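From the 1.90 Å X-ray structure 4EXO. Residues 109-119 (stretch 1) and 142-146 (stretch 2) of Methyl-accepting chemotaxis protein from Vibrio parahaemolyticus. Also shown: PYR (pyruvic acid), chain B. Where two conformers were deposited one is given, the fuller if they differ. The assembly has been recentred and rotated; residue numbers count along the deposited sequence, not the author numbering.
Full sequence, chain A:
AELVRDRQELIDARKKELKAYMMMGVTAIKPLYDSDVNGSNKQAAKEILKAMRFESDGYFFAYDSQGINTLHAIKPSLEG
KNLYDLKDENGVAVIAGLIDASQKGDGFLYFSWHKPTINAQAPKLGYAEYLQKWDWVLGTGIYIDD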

# COMPACT_ATOMS: atom_id res chain seq x y z
N LEU A 109 12.16 14.07 -3.62
CA LEU A 109 13.58 14.40 -3.56
C LEU A 109 14.38 13.26 -4.19
O LEU A 109 14.15 12.09 -3.84
CB LEU A 109 14.05 14.59 -2.11
CG LEU A 109 15.49 15.11 -1.97
CD1 LEU A 109 15.63 16.63 -2.39
CD2 LEU A 109 16.05 14.88 -0.52
N TYR A 110 15.32 13.60 -5.09
CA TYR A 110 16.27 12.59 -5.62
C TYR A 110 17.50 12.54 -4.70
O TYR A 110 18.03 13.59 -4.30
CB TYR A 110 16.75 12.95 -7.04
CG TYR A 110 15.75 12.75 -8.13
CD1 TYR A 110 15.61 11.50 -8.76
CD2 TYR A 110 14.92 13.81 -8.57
CE1 TYR A 110 14.69 11.31 -9.79
CE2 TYR A 110 14.00 13.62 -9.60
CZ TYR A 110 13.91 12.36 -10.20
OH TYR A 110 13.02 12.13 -11.22
N PHE A 111 17.96 11.34 -4.35
CA PHE A 111 19.15 11.16 -3.52
C PHE A 111 19.55 9.69 -3.63
O PHE A 111 18.82 8.91 -4.20
CB PHE A 111 18.89 11.51 -2.04
CG PHE A 111 17.76 10.72 -1.38
CD1 PHE A 111 18.06 9.58 -0.60
CD2 PHE A 111 16.41 11.14 -1.50
CE1 PHE A 111 17.01 8.86 0.06
CE2 PHE A 111 15.37 10.42 -0.89
CZ PHE A 111 15.66 9.27 -0.10
N SER A 112 20.73 9.35 -3.11
CA SER A 112 21.19 7.95 -3.04
C SER A 112 21.09 7.49 -1.60
O SER A 112 21.29 8.27 -0.67
CB SER A 112 22.62 7.81 -3.53
OG SER A 112 22.66 7.99 -4.94
N TRP A 113 20.76 6.21 -1.44
CA TRP A 113 20.59 5.61 -0.14
C TRP A 113 20.86 4.10 -0.28
O TRP A 113 20.76 3.52 -1.38
CB TRP A 113 19.16 5.84 0.39
CG TRP A 113 19.05 5.63 1.88
CD1 TRP A 113 18.74 4.44 2.52
CD2 TRP A 113 19.27 6.60 2.91
NE1 TRP A 113 18.76 4.64 3.89
CE2 TRP A 113 19.06 5.95 4.15
CE3 TRP A 113 19.60 7.98 2.90
CZ2 TRP A 113 19.20 6.61 5.38
CZ3 TRP A 113 19.73 8.64 4.14
CH2 TRP A 113 19.51 7.96 5.36
N HIS A 114 21.16 3.47 0.85
CA HIS A 114 21.22 2.00 0.91
C HIS A 114 19.99 1.40 0.20
O HIS A 114 18.85 1.80 0.44
CB HIS A 114 21.23 1.58 2.37
CG HIS A 114 21.07 0.09 2.59
ND1 HIS A 114 19.86 -0.49 2.85
CD2 HIS A 114 22.00 -0.89 2.66
CE1 HIS A 114 20.03 -1.79 3.06
NE2 HIS A 114 21.33 -2.06 2.96
N LYS A 115 20.24 0.44 -0.68
CA LYS A 115 19.17 -0.29 -1.36
C LYS A 115 19.17 -1.75 -0.82
O LYS A 115 20.16 -2.47 -1.01
CB LYS A 115 19.45 -0.29 -2.86
CG LYS A 115 18.43 -1.07 -3.70
CD LYS A 115 18.73 -0.92 -5.20
CE LYS A 115 17.73 -1.70 -6.04
NZ LYS A 115 17.96 -1.56 -7.52
N PRO A 116 18.09 -2.17 -0.12
CA PRO A 116 18.10 -3.48 0.54
C PRO A 116 18.56 -4.63 -0.34
O PRO A 116 19.39 -5.45 0.12
CB PRO A 116 16.65 -3.65 1.01
CG PRO A 116 16.26 -2.19 1.40
CD PRO A 116 16.92 -1.35 0.26
N THR A 117 18.06 -4.73 -1.57
CA THR A 117 18.32 -5.94 -2.36
C THR A 117 19.78 -6.10 -2.82
O THR A 117 20.13 -7.16 -3.36
CB THR A 117 17.37 -6.07 -3.59
OG1 THR A 117 17.46 -4.90 -4.42
CG2 THR A 117 15.90 -6.31 -3.15
N ILE A 118 20.61 -5.07 -2.67
CA ILE A 118 22.06 -5.16 -3.01
C ILE A 118 22.96 -4.73 -1.86
O ILE A 118 24.20 -4.75 -1.98
CB ILE A 118 22.44 -4.34 -4.29
CG1 ILE A 118 22.14 -2.83 -4.10
CG2 ILE A 118 21.73 -4.92 -5.52
CD1 ILE A 118 22.65 -1.90 -5.29
N ASN A 119 22.35 -4.36 -0.73
CA ASN A 119 23.11 -3.87 0.41
C ASN A 119 24.23 -2.89 0.03
O ASN A 119 25.40 -3.06 0.43
CB ASN A 119 23.69 -5.06 1.26
CG ASN A 119 24.25 -4.60 2.60
OD1 ASN A 119 23.81 -3.57 3.15
ND2 ASN A 119 25.21 -5.35 3.15
N ILE A 142 11.33 4.89 -4.53
CA ILE A 142 11.59 3.86 -5.55
C ILE A 142 13.04 4.02 -6.02
O ILE A 142 13.53 5.15 -6.14
CB ILE A 142 10.59 3.99 -6.71
CG1 ILE A 142 9.17 3.73 -6.20
CG2 ILE A 142 10.93 3.05 -7.86
CD1 ILE A 142 8.11 3.84 -7.25
N TYR A 143 13.73 2.91 -6.30
CA TYR A 143 15.13 3.02 -6.74
C TYR A 143 15.19 3.19 -8.25
O TYR A 143 14.43 2.58 -8.98
CB TYR A 143 15.96 1.82 -6.23
CG TYR A 143 16.12 1.92 -4.71
CD1 TYR A 143 17.25 2.54 -4.16
CD2 TYR A 143 15.14 1.45 -3.85
CE1 TYR A 143 17.40 2.68 -2.78
CE2 TYR A 143 15.28 1.58 -2.46
CZ TYR A 143 16.40 2.18 -1.94
OH TYR A 143 16.54 2.31 -0.57
N ILE A 144 16.05 4.07 -8.73
CA ILE A 144 16.01 4.40 -10.16
C ILE A 144 17.24 3.90 -10.92
O ILE A 144 17.38 4.19 -12.12
CB ILE A 144 15.78 5.91 -10.41
CG1 ILE A 144 16.75 6.77 -9.61
CG2 ILE A 144 14.34 6.32 -10.03
CD1 ILE A 144 16.49 8.24 -9.82
N ASP A 145 18.09 3.14 -10.25
CA ASP A 145 19.28 2.56 -10.90
C ASP A 145 19.01 1.84 -12.24
O ASP A 145 19.89 1.83 -13.11
CB ASP A 145 20.20 1.75 -9.96
CG ASP A 145 19.44 0.79 -9.02
OD1 ASP A 145 18.20 0.89 -8.83
OD2 ASP A 145 20.13 -0.09 -8.45
N ASP A 146 17.82 1.25 -12.40
CA ASP A 146 17.30 0.93 -13.75
C ASP A 146 17.14 2.22 -14.62
O ASP A 146 16.05 2.62 -15.05
CB ASP A 146 16.00 0.08 -13.70
CG ASP A 146 15.07 0.47 -12.56
OD1 ASP A 146 14.64 1.65 -12.52
OD2 ASP A 146 14.76 -0.40 -11.70
C PYR B . 15.73 6.24 3.46
O PYR B . 15.66 6.44 2.16
OXT PYR B . 15.67 5.01 3.92
CA PYR B . 15.88 7.32 4.36
O3 PYR B . 15.94 7.04 5.61
CB PYR B . 16.01 8.78 3.93
O HOH W 1 15.97 -1.82 -9.64

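The strongest polar link is the salt bridge between K115 and D145. NZ of K115 lies 2.8 Å from OD1 of D145 and 2.8 Å from OD2 of D145, so the ammonium group straddles the carboxylate and donates a hydrogen bond to each oxygen. K115 reaches it with all four chi angles in t, a fully extended chain whose CA-to-CB bond already points toward the other stretch. D145 answers from the loop after the strand, its own CA-to-CB bond also directed across the contact. The same ammonium makes a further hydrogen bond to a water, with NZ of K115 2.9 Å from the water oxygen; that water in turn donates to D146, its oxygen 2.8 Å from OD2 of D146. One lysine thus serves two neighbouring acids, the first directly and the second through solvent.

The second polar anchor joins a side chain to the backbone. OH of Y143 donates to the carbonyl O of H114 at 2.6 Å, a short hydrogen bond. Because the acceptor is a main-chain atom, the bond does not depend on the imidazole; the CA-to-CB bond of H114 points away from the other stretch, and NE2 of H114 donates to OD1 of N119 at 2.9 Å within its own stretch.

These two anchors share a packing surface. The lysine's methylene chain crosses one face of the Y143 ring: CG of K115 sits 3.8 Å from the ring centroid and only 11° off the normal, a CH-pi contact, while CB of K115 comes within 3.6 Å of CE1 of Y143. The long side chain therefore does double work, with its aliphatic part covering the aromatic face and its charged end continuing to D145. Y143 accordingly has the largest area covered by the opposing stretch, about 102 Å², with K115 next at 71 Å².

Around the rest of the ring the contacts are looser. The carbonyl O of W113 lies near the ring plane, at its edge, 3.7 Å from CE1 of Y143. P116 adds an apolar contact, its CD 4.2 Å from CZ of Y143.

Farther out, Y110 and I144 form a separate apolar contact, CD1 of Y110 meeting CD1 of I144 at 3.5 Å. The methyl approaches the edge of the tyrosine ring. Both CA-to-CB bonds point sideways, yet the ends of both side chains come nearer, so the chains close a gap that their backbones leave open at 9.4 Å between CA of Y110 and CA of I144.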